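Long-range contacts in putative branched-chain amino acid aminotransferase IlvE (Streptococcus mutans, PDB 4DQN), which probably catalyses the reversible, pyridoxal-phosphate-dependent transfer of an amino group from leucine, isoleucine or valine to 2-oxoglutarate, yielding branched-chain 2-oxo acids and glutamate: residues A[20-24]-A[113-117]; A[6-11]-A[116-120]; A[126-132]-A[151-157]. Numbering follows the deposited sequence.

Contact 1: A[20-24]-A[113-117]; sequences KLPFR and ANEEY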
ATOM      1  N   LYS A  20      13.336 -17.171  12.017  1.00 28.78           N
ATOM      2  CA  LYS A  20      14.270 -17.337  10.902  1.00 29.61           C
ATOM      3  C   LYS A  20      14.697 -18.794  10.754  1.00 31.36           C
ATOM      4  O   LYS A  20      15.552 -19.277  11.496  1.00 30.54           O
ATOM      5  CB  LYS A  20      15.497 -16.450  11.109  1.00 27.74           C
ATOM      6  CG  LYS A  20      16.473 -16.455   9.939  1.00 31.53           C
ATOM      7  CD  LYS A  20      17.688 -15.583  10.267  1.00 37.03           C
ATOM      8  CE  LYS A  20      18.885 -15.999   9.429  1.00 43.51           C
ATOM      9  NZ  LYS A  20      20.169 -15.760  10.159  1.00 58.80           N
ATOM     10  N   LEU A  21      14.100 -19.492   9.795  1.00 27.68           N
ATOM     11  CA  LEU A  21      14.395 -20.906   9.566  1.00 28.20           C
ATOM     12  C   LEU A  21      15.598 -21.058   8.628  1.00 28.59           C
ATOM     13  O   LEU A  21      15.977 -20.100   7.953  1.00 28.08           O
ATOM     14  CB  LEU A  21      13.152 -21.625   9.011  1.00 26.49           C
ATOM     15  CG  LEU A  21      12.265 -22.340  10.048  1.00 30.20           C
ATOM     16  CD1 LEU A  21      11.935 -21.429  11.203  1.00 28.26           C
ATOM     17  CD2 LEU A  21      10.971 -22.865   9.421  1.00 25.92           C
ATOM     18  N   PRO A  22      16.231 -22.245   8.604  1.00 27.99           N
ATOM     19  CA  PRO A  22      17.445 -22.384   7.780  1.00 31.90           C
ATOM     20  C   PRO A  22      17.296 -22.072   6.282  1.00 30.59           C
ATOM     21  O   PRO A  22      18.221 -21.470   5.732  1.00 28.69           O
ATOM     22  CB  PRO A  22      17.828 -23.858   7.964  1.00 32.45           C
ATOM     23  CG  PRO A  22      17.280 -24.223   9.303  1.00 36.97           C
ATOM     24  CD  PRO A  22      15.992 -23.439   9.436  1.00 34.90           C
ATOM     25  N   PHE A  23      16.191 -22.448   5.635  1.00 26.91           N
ATOM     26  CA  PHE A  23      16.086 -22.275   4.181  1.00 28.61           C
ATOM     27  C   PHE A  23      14.816 -21.548   3.749  1.00 28.47           C
ATOM     28  O   PHE A  23      13.758 -21.755   4.345  1.00 25.88           O
ATOM     29  CB  PHE A  23      16.136 -23.645   3.485  1.00 30.20           C
ATOM     30  CG  PHE A  23      17.404 -24.393   3.741  1.00 32.62           C
ATOM     31  CD1 PHE A  23      18.568 -24.065   3.051  1.00 32.45           C
ATOM     32  CD2 PHE A  23      17.446 -25.402   4.689  1.00 34.15           C
ATOM     33  CE1 PHE A  23      19.753 -24.740   3.304  1.00 35.50           C
ATOM     34  CE2 PHE A  23      18.624 -26.083   4.944  1.00 33.81           C
ATOM     35  CZ  PHE A  23      19.779 -25.749   4.255  1.00 35.13           C
ATOM     36  N   ARG A  24      14.929 -20.680   2.736  1.00 25.88           N
ATOM     37  CA  ARG A  24      13.756 -20.138   2.037  1.00 28.53           C
ATOM     38  C   ARG A  24      13.968 -20.365   0.575  1.00 25.31           C
ATOM     39  O   ARG A  24      15.111 -20.479   0.122  1.00 24.96           O
ATOM     40  CB  ARG A  24      13.622 -18.618   2.134  1.00 29.95           C
ATOM     41  CG  ARG A  24      13.736 -17.991   3.447  1.00 40.62           C
ATOM     42  CD  ARG A  24      15.043 -17.255   3.558  1.00 29.07           C
ATOM     43  NE  ARG A  24      15.949 -18.113   4.261  1.00 39.34           N
ATOM     44  CZ  ARG A  24      15.829 -18.406   5.541  1.00 30.90           C
ATOM     45  NH1 ARG A  24      14.854 -17.877   6.292  1.00 28.24           N
ATOM     46  NH2 ARG A  24      16.716 -19.217   6.074  1.00 34.68           N
ATOM     47  N   ALA A 113      12.587 -28.689   2.979  1.00 26.69           N
ATOM     48  CA  ALA A 113      13.904 -28.235   3.428  1.00 25.17           C
ATOM     49  C   ALA A 113      13.915 -27.917   4.921  1.00 29.80           C
ATOM     50  O   ALA A 113      14.969 -27.923   5.565  1.00 28.59           O
ATOM     51  CB  ALA A 113      14.368 -27.017   2.613  1.00 28.78           C
ATOM     52  N   ASN A 114      12.733 -27.630   5.462  1.00 27.69           N
ATOM     53  CA  ASN A 114      12.583 -27.269   6.874  1.00 27.25           C
ATOM     54  C   ASN A 114      11.641 -28.229   7.601  1.00 30.47           C
ATOM     55  O   ASN A 114      10.973 -27.832   8.557  1.00 28.56           O
ATOM     56  CB  ASN A 114      12.007 -25.848   6.999  1.00 28.92           C
ATOM     57  CG  ASN A 114      12.922 -24.787   6.416  1.00 28.78           C
ATOM     58  OD1 ASN A 114      13.935 -24.437   7.017  1.00 28.37           O
ATOM     59  ND2 ASN A 114      12.558 -24.254   5.253  1.00 27.92           N
ATOM     60  N   GLU A 115      11.592 -29.489   7.174  1.00 29.29           N
ATOM     61  CA  GLU A 115      10.548 -30.402   7.659  1.00 30.51           C
ATOM     62  C   GLU A 115      10.610 -30.652   9.154  1.00 31.20           C
ATOM     63  O   GLU A 115       9.593 -30.959   9.794  1.00 32.55           O
ATOM     64  CB  GLU A 115      10.544 -31.732   6.884  1.00 34.54           C
ATOM     65  CG  GLU A 115       9.202 -32.480   7.026  1.00 40.26           C
ATOM     66  CD  GLU A 115       8.972 -33.583   5.994  1.00 50.68           C
ATOM     67  OE1 GLU A 115       9.110 -33.323   4.774  1.00 49.75           O
ATOM     68  OE2 GLU A 115       8.624 -34.712   6.410  1.00 57.06           O
ATOM     69  N   GLU A 116      11.792 -30.499   9.729  1.00 29.84           N
ATOM     70  CA  GLU A 116      11.931 -30.747  11.152  1.00 35.28           C
ATOM     71  C   GLU A 116      11.273 -29.620  11.957  1.00 35.33           C
ATOM     72  O   GLU A 116      11.095 -29.732  13.174  1.00 32.03           O
ATOM     73  CB  GLU A 116      13.406 -30.965  11.521  1.00 36.13           C
ATOM     74  CG  GLU A 116      14.301 -29.715  11.411  1.00 41.93           C
ATOM     75  CD  GLU A 116      14.715 -29.335   9.977  1.00 42.90           C
ATOM     76  OE1 GLU A 116      14.187 -29.898   8.987  1.00 40.56           O
ATOM     77  OE2 GLU A 116      15.589 -28.447   9.843  1.00 48.83           O
ATOM     78  N   TYR A 117      10.879 -28.539  11.281  1.00 32.54           N
ATOM     79  CA  TYR A 117      10.163 -27.454  11.965  1.00 30.55           C
ATOM     80  C   TYR A 117       8.643 -27.565  11.844  1.00 29.45           C
ATOM     81  O   TYR A 117       7.903 -26.775  12.444  1.00 30.57           O
ATOM     82  CB  TYR A 117      10.627 -26.076  11.460  1.00 29.57           C
ATOM     83  CG  TYR A 117      12.042 -25.744  11.850  1.00 28.88           C
ATOM     84  CD1 TYR A 117      13.108 -26.116  11.041  1.00 32.52           C
ATOM     85  CD2 TYR A 117      12.315 -25.063  13.028  1.00 31.91           C
ATOM     86  CE1 TYR A 117      14.402 -25.826  11.394  1.00 32.13           C
ATOM     87  CE2 TYR A 117      13.612 -24.761  13.388  1.00 34.14           C
ATOM     88  CZ  TYR A 117      14.648 -25.152  12.562  1.00 37.48           C
ATOM     89  OH  TYR A 117      15.950 -24.864  12.896  1.00 43.85           O
TER

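Contact 2: A[6-11]-A[116-120]; sequences TVDLDW and EYVPP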
ATOM      1  N   THR A   6      11.451 -33.776  13.871  1.00 52.23           N
ATOM      2  CA  THR A   6      11.015 -32.596  14.623  1.00 47.09           C
ATOM      3  C   THR A   6      12.101 -32.160  15.639  1.00 49.82           C
ATOM      4  O   THR A   6      12.592 -32.979  16.432  1.00 52.00           O
ATOM      5  CB  THR A   6       9.604 -32.856  15.283  1.00 49.42           C
ATOM      6  OG1 THR A   6       8.637 -31.905  14.804  1.00 45.39           O
ATOM      7  CG2 THR A   6       9.657 -32.800  16.800  1.00 44.61           C
ATOM      8  N   VAL A   7      12.513 -30.889  15.583  1.00 47.39           N
ATOM      9  CA  VAL A   7      13.465 -30.333  16.564  1.00 46.24           C
ATOM     10  C   VAL A   7      12.740 -30.091  17.882  1.00 42.00           C
ATOM     11  O   VAL A   7      11.613 -30.537  18.048  1.00 46.35           O
ATOM     12  CB  VAL A   7      14.095 -28.997  16.092  1.00 44.73           C
ATOM     13  CG1 VAL A   7      14.972 -29.217  14.878  1.00 44.19           C
ATOM     14  CG2 VAL A   7      13.015 -27.971  15.785  1.00 38.57           C
ATOM     15  N   ASP A   8      13.354 -29.377  18.818  1.00 44.68           N
ATOM     16  CA  ASP A   8      12.721 -29.241  20.132  1.00 39.72           C
ATOM     17  C   ASP A   8      12.296 -27.821  20.509  1.00 43.04           C
ATOM     18  O   ASP A   8      13.002 -27.098  21.208  1.00 43.02           O
ATOM     19  CB  ASP A   8      13.581 -29.900  21.215  1.00 41.98           C
ATOM     20  CG  ASP A   8      13.651 -31.413  21.058  1.00 42.21           C
ATOM     21  OD1 ASP A   8      12.597 -32.036  20.787  1.00 47.41           O
ATOM     22  OD2 ASP A   8      14.756 -31.983  21.195  1.00 46.95           O
ATOM     23  N   LEU A   9      11.107 -27.443  20.055  1.00 41.05           N
ATOM     24  CA  LEU A   9      10.571 -26.112  20.311  1.00 42.78           C
ATOM     25  C   LEU A   9       9.342 -26.207  21.220  1.00 42.06           C
ATOM     26  O   LEU A   9       8.735 -27.277  21.335  1.00 42.80           O
ATOM     27  CB  LEU A   9      10.204 -25.449  18.984  1.00 38.84           C
ATOM     28  CG  LEU A   9      11.316 -25.078  18.010  1.00 43.01           C
ATOM     29  CD1 LEU A   9      10.749 -24.476  16.723  1.00 40.45           C
ATOM     30  CD2 LEU A   9      12.258 -24.111  18.693  1.00 43.14           C
ATOM     31  N   ASP A  10       8.982 -25.101  21.866  1.00 42.77           N
ATOM     32  CA  ASP A  10       7.803 -25.062  22.733  1.00 43.96           C
ATOM     33  C   ASP A  10       6.528 -25.037  21.887  1.00 43.84           C
ATOM     34  O   ASP A  10       5.802 -24.040  21.878  1.00 43.47           O
ATOM     35  CB  ASP A  10       7.867 -23.832  23.644  1.00 46.65           C
ATOM     36  CG  ASP A  10       6.884 -23.900  24.796  1.00 50.37           C
ATOM     37  OD1 ASP A  10       6.278 -24.977  24.995  1.00 49.20           O
ATOM     38  OD2 ASP A  10       6.731 -22.879  25.509  1.00 52.47           O
ATOM     39  N   TRP A  11       6.260 -26.151  21.201  1.00 40.48           N
ATOM     40  CA  TRP A  11       5.232 -26.236  20.151  1.00 38.23           C
ATOM     41  C   TRP A  11       3.874 -25.643  20.482  1.00 43.60           C
ATOM     42  O   TRP A  11       3.307 -24.883  19.687  1.00 42.96           O
ATOM     43  CB  TRP A  11       5.051 -27.678  19.694  1.00 38.54           C
ATOM     44  CG  TRP A  11       6.311 -28.349  19.241  1.00 37.79           C
ATOM     45  CD1 TRP A  11       6.951 -29.387  19.854  1.00 36.01           C
ATOM     46  CD2 TRP A  11       7.081 -28.036  18.070  1.00 34.12           C
ATOM     47  NE1 TRP A  11       8.067 -29.744  19.135  1.00 37.66           N
ATOM     48  CE2 TRP A  11       8.172 -28.930  18.036  1.00 37.29           C
ATOM     49  CE3 TRP A  11       6.951 -27.091  17.046  1.00 34.14           C
ATOM     50  CZ2 TRP A  11       9.129 -28.908  17.015  1.00 35.92           C
ATOM     51  CZ3 TRP A  11       7.901 -27.073  16.026  1.00 32.43           C
ATOM     52  CH2 TRP A  11       8.975 -27.973  16.020  1.00 36.02           C
ATOM     53  N   GLU A 116      11.792 -30.499   9.729  1.00 29.84           N
ATOM     54  CA  GLU A 116      11.931 -30.747  11.152  1.00 35.28           C
ATOM     55  C   GLU A 116      11.273 -29.620  11.957  1.00 35.33           C
ATOM     56  O   GLU A 116      11.095 -29.732  13.174  1.00 32.03           O
ATOM     57  CB  GLU A 116      13.406 -30.965  11.521  1.00 36.13           C
ATOM     58  CG  GLU A 116      14.301 -29.715  11.411  1.00 41.93           C
ATOM     59  CD  GLU A 116      14.715 -29.335   9.977  1.00 42.90           C
ATOM     60  OE1 GLU A 116      14.187 -29.898   8.987  1.00 40.56           O
ATOM     61  OE2 GLU A 116      15.589 -28.447   9.843  1.00 48.83           O
ATOM     62  N   TYR A 117      10.879 -28.539  11.281  1.00 32.54           N
ATOM     63  CA  TYR A 117      10.163 -27.454  11.965  1.00 30.55           C
ATOM     64  C   TYR A 117       8.643 -27.565  11.844  1.00 29.45           C
ATOM     65  O   TYR A 117       7.903 -26.775  12.444  1.00 30.57           O
ATOM     66  CB  TYR A 117      10.627 -26.076  11.460  1.00 29.57           C
ATOM     67  CG  TYR A 117      12.042 -25.744  11.850  1.00 28.88           C
ATOM     68  CD1 TYR A 117      13.108 -26.116  11.041  1.00 32.52           C
ATOM     69  CD2 TYR A 117      12.315 -25.063  13.028  1.00 31.91           C
ATOM     70  CE1 TYR A 117      14.402 -25.826  11.394  1.00 32.13           C
ATOM     71  CE2 TYR A 117      13.612 -24.761  13.388  1.00 34.14           C
ATOM     72  CZ  TYR A 117      14.648 -25.152  12.562  1.00 37.48           C
ATOM     73  OH  TYR A 117      15.950 -24.864  12.896  1.00 43.85           O
ATOM     74  N   VAL A 118       8.170 -28.520  11.053  1.00 28.93           N
ATOM     75  CA  VAL A 118       6.739 -28.791  11.016  1.00 28.25           C
ATOM     76  C   VAL A 118       6.382 -29.464  12.354  1.00 30.52           C
ATOM     77  O   VAL A 118       6.860 -30.566  12.636  1.00 31.30           O
ATOM     78  CB  VAL A 118       6.359 -29.697   9.825  1.00 29.65           C
ATOM     79  CG1 VAL A 118       4.845 -29.876   9.756  1.00 28.92           C
ATOM     80  CG2 VAL A 118       6.870 -29.098   8.517  1.00 29.08           C
ATOM     81  N   PRO A 119       5.570 -28.787  13.190  1.00 28.73           N
ATOM     82  CA  PRO A 119       5.283 -29.251  14.556  1.00 30.49           C
ATOM     83  C   PRO A 119       4.709 -30.668  14.585  1.00 30.51           C
ATOM     84  O   PRO A 119       4.122 -31.109  13.597  1.00 30.12           O
ATOM     85  CB  PRO A 119       4.239 -28.249  15.045  1.00 33.44           C
ATOM     86  CG  PRO A 119       4.579 -26.972  14.267  1.00 29.93           C
ATOM     87  CD  PRO A 119       4.900 -27.506  12.898  1.00 29.79           C
ATOM     88  N   PRO A 120       4.891 -31.378  15.710  1.00 29.50           N
ATOM     89  CA  PRO A 120       4.375 -32.740  15.845  1.00 35.54           C
ATOM     90  C   PRO A 120       2.849 -32.782  15.859  1.00 34.13           C
ATOM     91  O   PRO A 120       2.207 -31.843  16.315  1.00 31.31           O
ATOM     92  CB  PRO A 120       4.904 -33.179  17.223  1.00 33.75           C
ATOM     93  CG  PRO A 120       6.050 -32.282  17.514  1.00 38.08           C
ATOM     94  CD  PRO A 120       5.683 -30.965  16.883  1.00 33.59           C
TER

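Contact 3: A[126-132]-A[151-157]; sequences TLYLRPL and TIFAMPV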
ATOM      1  N   THR A 126       1.402 -25.709  13.263  1.00 26.56           N
ATOM      2  CA  THR A 126       1.662 -25.954  11.851  1.00 25.25           C
ATOM      3  C   THR A 126       2.900 -25.198  11.386  1.00 27.71           C
ATOM      4  O   THR A 126       3.451 -24.382  12.122  1.00 27.19           O
ATOM      5  CB  THR A 126       0.478 -25.471  10.989  1.00 29.75           C
ATOM      6  OG1 THR A 126       0.243 -24.075  11.246  1.00 25.68           O
ATOM      7  CG2 THR A 126      -0.789 -26.264  11.298  1.00 27.49           C
ATOM      8  N   LEU A 127       3.339 -25.471  10.162  1.00 25.46           N
ATOM      9  CA  LEU A 127       4.388 -24.665   9.557  1.00 26.93           C
ATOM     10  C   LEU A 127       3.716 -23.631   8.663  1.00 26.48           C
ATOM     11  O   LEU A 127       3.109 -23.975   7.650  1.00 27.82           O
ATOM     12  CB  LEU A 127       5.354 -25.526   8.729  1.00 25.53           C
ATOM     13  CG  LEU A 127       6.569 -24.742   8.197  1.00 26.32           C
ATOM     14  CD1 LEU A 127       7.510 -24.393   9.328  1.00 27.29           C
ATOM     15  CD2 LEU A 127       7.313 -25.509   7.092  1.00 28.42           C
ATOM     16  N   TYR A 128       3.810 -22.363   9.039  1.00 28.45           N
ATOM     17  CA  TYR A 128       3.198 -21.300   8.241  1.00 25.77           C
ATOM     18  C   TYR A 128       4.153 -20.859   7.133  1.00 26.28           C
ATOM     19  O   TYR A 128       5.318 -20.569   7.393  1.00 24.74           O
ATOM     20  CB  TYR A 128       2.838 -20.111   9.136  1.00 24.67           C
ATOM     21  CG  TYR A 128       2.186 -18.956   8.395  1.00 26.13           C
ATOM     22  CD1 TYR A 128       0.872 -19.046   7.930  1.00 27.45           C
ATOM     23  CD2 TYR A 128       2.885 -17.777   8.172  1.00 27.39           C
ATOM     24  CE1 TYR A 128       0.277 -17.983   7.255  1.00 27.98           C
ATOM     25  CE2 TYR A 128       2.298 -16.708   7.509  1.00 27.13           C
ATOM     26  CZ  TYR A 128       1.003 -16.820   7.055  1.00 26.99           C
ATOM     27  OH  TYR A 128       0.434 -15.761   6.385  1.00 29.19           O
ATOM     28  N   LEU A 129       3.647 -20.816   5.904  1.00 23.90           N
ATOM     29  CA  LEU A 129       4.422 -20.376   4.755  1.00 23.03           C
ATOM     30  C   LEU A 129       3.969 -18.981   4.371  1.00 23.55           C
ATOM     31  O   LEU A 129       2.771 -18.721   4.290  1.00 22.72           O
ATOM     32  CB  LEU A 129       4.171 -21.309   3.566  1.00 23.99           C
ATOM     33  CG  LEU A 129       5.126 -22.497   3.407  1.00 30.79           C
ATOM     34  CD1 LEU A 129       5.219 -23.284   4.676  1.00 29.69           C
ATOM     35  CD2 LEU A 129       4.689 -23.415   2.278  1.00 31.70           C
ATOM     36  N   ARG A 130       4.934 -18.098   4.135  1.00 22.91           N
ATOM     37  CA  ARG A 130       4.675 -16.746   3.663  1.00 24.01           C
ATOM     38  C   ARG A 130       5.357 -16.496   2.304  1.00 24.47           C
ATOM     39  O   ARG A 130       6.539 -16.102   2.248  1.00 24.96           O
ATOM     40  CB  ARG A 130       5.183 -15.736   4.690  1.00 19.14           C
ATOM     41  CG  ARG A 130       5.032 -14.274   4.253  1.00 23.78           C
ATOM     42  CD  ARG A 130       3.558 -13.899   4.167  1.00 21.40           C
ATOM     43  NE  ARG A 130       3.386 -12.633   4.837  1.00 45.46           N
ATOM     44  CZ  ARG A 130       2.582 -12.410   5.860  1.00 33.43           C
ATOM     45  NH1 ARG A 130       1.774 -13.352   6.350  1.00 31.22           N
ATOM     46  NH2 ARG A 130       2.562 -11.203   6.354  1.00 38.16           N
ATOM     47  N   PRO A 131       4.623 -16.745   1.200  1.00 21.92           N
ATOM     48  CA  PRO A 131       5.083 -16.333  -0.127  1.00 20.81           C
ATOM     49  C   PRO A 131       4.966 -14.819  -0.252  1.00 22.17           C
ATOM     50  O   PRO A 131       4.016 -14.225   0.264  1.00 22.59           O
ATOM     51  CB  PRO A 131       4.103 -17.043  -1.086  1.00 21.18           C
ATOM     52  CG  PRO A 131       3.480 -18.149  -0.255  1.00 20.85           C
ATOM     53  CD  PRO A 131       3.411 -17.584   1.129  1.00 23.44           C
ATOM     54  N   LEU A 132       5.939 -14.200  -0.910  1.00 21.31           N
ATOM     55  CA  LEU A 132       5.978 -12.758  -1.066  1.00 20.73           C
ATOM     56  C   LEU A 132       6.415 -12.474  -2.487  1.00 22.24           C
ATOM     57  O   LEU A 132       7.349 -13.112  -2.987  1.00 22.70           O
ATOM     58  CB  LEU A 132       6.999 -12.155  -0.097  1.00 20.62           C
ATOM     59  CG  LEU A 132       7.341 -10.668  -0.211  1.00 22.07           C
ATOM     60  CD1 LEU A 132       6.205  -9.816   0.330  1.00 22.22           C
ATOM     61  CD2 LEU A 132       8.616 -10.361   0.538  1.00 20.38           C
ATOM     62  N   THR A 151       9.573 -14.998  -3.217  1.00 23.23           N
ATOM     63  CA  THR A 151      10.210 -15.775  -2.167  1.00 24.44           C
ATOM     64  C   THR A 151       9.171 -16.427  -1.258  1.00 25.60           C
ATOM     65  O   THR A 151       8.097 -15.870  -1.035  1.00 23.35           O
ATOM     66  CB  THR A 151      11.210 -14.901  -1.352  1.00 25.60           C
ATOM     67  OG1 THR A 151      11.853 -15.698  -0.351  1.00 25.83           O
ATOM     68  CG2 THR A 151      10.511 -13.696  -0.687  1.00 21.78           C
ATOM     69  N   ILE A 152       9.466 -17.633  -0.777  1.00 25.91           N
ATOM     70  CA  ILE A 152       8.643 -18.227   0.275  1.00 24.19           C
ATOM     71  C   ILE A 152       9.519 -18.582   1.459  1.00 24.78           C
ATOM     72  O   ILE A 152      10.439 -19.405   1.338  1.00 24.18           O
ATOM     73  CB  ILE A 152       7.921 -19.516  -0.176  1.00 22.97           C
ATOM     74  CG1 ILE A 152       7.125 -19.300  -1.475  1.00 22.11           C
ATOM     75  CG2 ILE A 152       6.993 -20.018   0.935  1.00 23.16           C
ATOM     76  CD1 ILE A 152       6.317 -20.556  -1.923  1.00 22.54           C
ATOM     77  N   PHE A 153       9.235 -17.962   2.603  1.00 22.02           N
ATOM     78  CA  PHE A 153       9.877 -18.341   3.853  1.00 23.54           C
ATOM     79  C   PHE A 153       8.848 -18.911   4.828  1.00 25.24           C
ATOM     80  O   PHE A 153       7.638 -18.786   4.605  1.00 23.17           O
ATOM     81  CB  PHE A 153      10.691 -17.191   4.474  1.00 23.36           C
ATOM     82  CG  PHE A 153       9.904 -15.942   4.779  1.00 23.92           C
ATOM     83  CD1 PHE A 153       9.741 -14.955   3.810  1.00 24.59           C
ATOM     84  CD2 PHE A 153       9.399 -15.717   6.055  1.00 23.37           C
ATOM     85  CE1 PHE A 153       9.046 -13.788   4.092  1.00 24.00           C
ATOM     86  CE2 PHE A 153       8.692 -14.553   6.352  1.00 24.62           C
ATOM     87  CZ  PHE A 153       8.523 -13.575   5.373  1.00 23.35           C
ATOM     88  N   ALA A 154       9.329 -19.573   5.879  1.00 23.46           N
ATOM     89  CA  ALA A 154       8.451 -20.355   6.750  1.00 24.88           C
ATOM     90  C   ALA A 154       8.755 -20.178   8.230  1.00 25.80           C
ATOM     91  O   ALA A 154       9.860 -19.795   8.615  1.00 26.49           O
ATOM     92  CB  ALA A 154       8.514 -21.840   6.372  1.00 27.81           C
ATOM     93  N   MET A 155       7.764 -20.478   9.065  1.00 25.50           N
ATOM     94  CA  MET A 155       7.936 -20.392  10.507  1.00 28.73           C
ATOM     95  C   MET A 155       6.869 -21.244  11.175  1.00 27.34           C
ATOM     96  O   MET A 155       5.724 -21.302  10.715  1.00 28.28           O
ATOM     97  CB  MET A 155       7.832 -18.941  10.995  1.00 27.40           C
ATOM     98  CG  MET A 155       6.462 -18.313  10.777  1.00 25.84           C
ATOM     99  SD  MET A 155       6.556 -16.702   9.966  1.00 30.27           S
ATOM    100  CE  MET A 155       7.066 -17.193   8.308  1.00 25.64           C
ATOM    101  N   PRO A 156       7.245 -21.931  12.256  1.00 26.40           N
ATOM    102  CA  PRO A 156       6.229 -22.708  12.969  1.00 27.46           C
ATOM    103  C   PRO A 156       5.298 -21.770  13.746  1.00 30.32           C
ATOM    104  O   PRO A 156       5.779 -20.800  14.345  1.00 31.23           O
ATOM    105  CB  PRO A 156       7.068 -23.573  13.913  1.00 28.45           C
ATOM    106  CG  PRO A 156       8.311 -22.758  14.170  1.00 32.81           C
ATOM    107  CD  PRO A 156       8.589 -22.067  12.849  1.00 29.01           C
ATOM    108  N   VAL A 157       3.988 -22.016  13.708  1.00 30.51           N
ATOM    109  CA  VAL A 157       3.057 -21.174  14.465  1.00 30.05           C
ATOM    110  C   VAL A 157       2.170 -22.045  15.350  1.00 34.81           C
ATOM    111  O   VAL A 157       1.947 -23.208  15.036  1.00 33.97           O
ATOM    112  CB  VAL A 157       2.192 -20.269  13.542  1.00 31.28           C
ATOM    113  CG1 VAL A 157       3.089 -19.325  12.725  1.00 28.07           C
ATOM    114  CG2 VAL A 157       1.305 -21.095  12.613  1.00 30.50           C
TER

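Contact 1: A[20-24]-A[113-117]
The side chain of Leu21 lies over one face of the Tyr117 ring, its CG 3.9 Å from the ring centroid in a CH-pi contact, while CD2 of Leu21 packs 3.8 Å from CB of Tyr117. Pro22 continues the apolar surface, with its CD 3.5 Å from CE1 of the same tyrosine. Beside this patch a single amide does the polar work. ND2 of Asn114 donates to O of Phe23 at 2.9 Å, and OD1 of Asn114 receives a weak hydrogen bond from N of Phe23 at 3.3 Å, so a carboxamide reads both polar backbone groups of one residue much as a neighbouring strand would. Asn114 is the first residue past helix 100-113 to leave helical geometry, and its ND2 also bonds to O of Val110 in the last turn; the side chain thus ties that helix end to the loop leading into strand 24-30 of the antiparallel sheet. CB of Phe23 meets CB of Ala113 at 3.9 Å, and Leu21 touches Ala154 and Leu127.

Contact 2: A[6-11]-A[116-120]
Two consecutive prolines lying on the indole of Trp11 give this contact its unusual character. CD of Pro120 sits 3.3 Å from the centroid of the five-membered ring, only 5° off the ring normal, and CA of Pro119 lies 3.9 Å from the centroid of the six-membered ring at 22°, so each half of the indole has its own CH-pi partner. CB of Pro119 adds a contact of 3.6 Å to CE3 of Trp11. This stacking illustrates how a loop and the end of a 3-10 turn can fit closely while sharing a single backbone hydrogen bond. That bond runs from N of Val7 to O of Glu116, 3.0 Å long; the same oxygen takes a CA-H...O contact from CA of Thr6 at 3.2 Å. Around that point the segments come as near as 4.0 Å between the CA atoms of Thr6 and Glu116. Tyr117 is met by two aliphatic groups: CG2 of Val7 over a face, 4.1 Å from CE2, and CD1 of Leu9 at the ring edge, 4.1 Å from CD2. Between Leu9 and Trp11 the chain reverses in an inverse gamma turn centred on Asp10. In the fold, the contact lays the N-terminal loop before strand 24-30 against the connection from helix 100-113 to strand 126-136, where Arg68 also bonds to O of Val118. The prolines have no N-H to donate, though O of Pro119 still accepts from Arg68; what they offer Trp11 is C-H groups over the indole face, so this part of the contact is apolar packing.

Contact 3: A[126-132]-A[151-157]
Thr126 starts the ladder with two hydrogen bonds to Val157: its N donates to O of Val157 at 3.1 Å, and its O accepts from N of Val157 at 2.9 Å. Leu127, a non-hydrogen-bonded partner of Pro156, sends CD2 to within 3.9 Å of CB of Ala154. Tyr128 pairs with Met155, its N 2.8 Å from O of Met155. Leu129 turns to the opposite face, toward helix 100-113, with CD1 4.0 Å from CB of Ala154. At Arg130, CB lies over the Phe153 ring, 4.2 Å from its centroid, while NE bonds to His55 of the second subunit. Pro131 places CB 3.8 Å from CG1 of Ile152. N of Leu132 donates to O of Thr151 at 2.7 Å, and the strands continue toward the turn of hairpin 126-136/147-157, which lies between strands 59-68 and 24-30 in the antiparallel sheet. Pro131 and Pro156 occupy non-hydrogen-bonded positions, so neither lacks a donor that this antiparallel pairing requires, and the ladder stays unbroken through two prolines.

Overall arrangement
The three contacts illustrate how loops can close over one end of a beta sheet. Contacts 1 and 2, with centres 11 Å apart, share Glu116 and Tyr117, whose ring is packed by both loops. Contact 3 lies deeper in the chain, its centre about 12 Å from the chain's centre against 21 and 22 Å for contacts 1 and 2, and about 9 Å from contact 1 and 14 Å from contact 2, centre to centre. CD2 of Leu21 reaches O of Ala154 at 3.4 Å, and CD of Pro119 reaches C of Thr126 at 3.4 Å. Near contact 3, the side chain of Tyr128 is about 6 Å from that of Lys188, the predicted pyridoxal-phosphate attachment point, which carries no cofactor here.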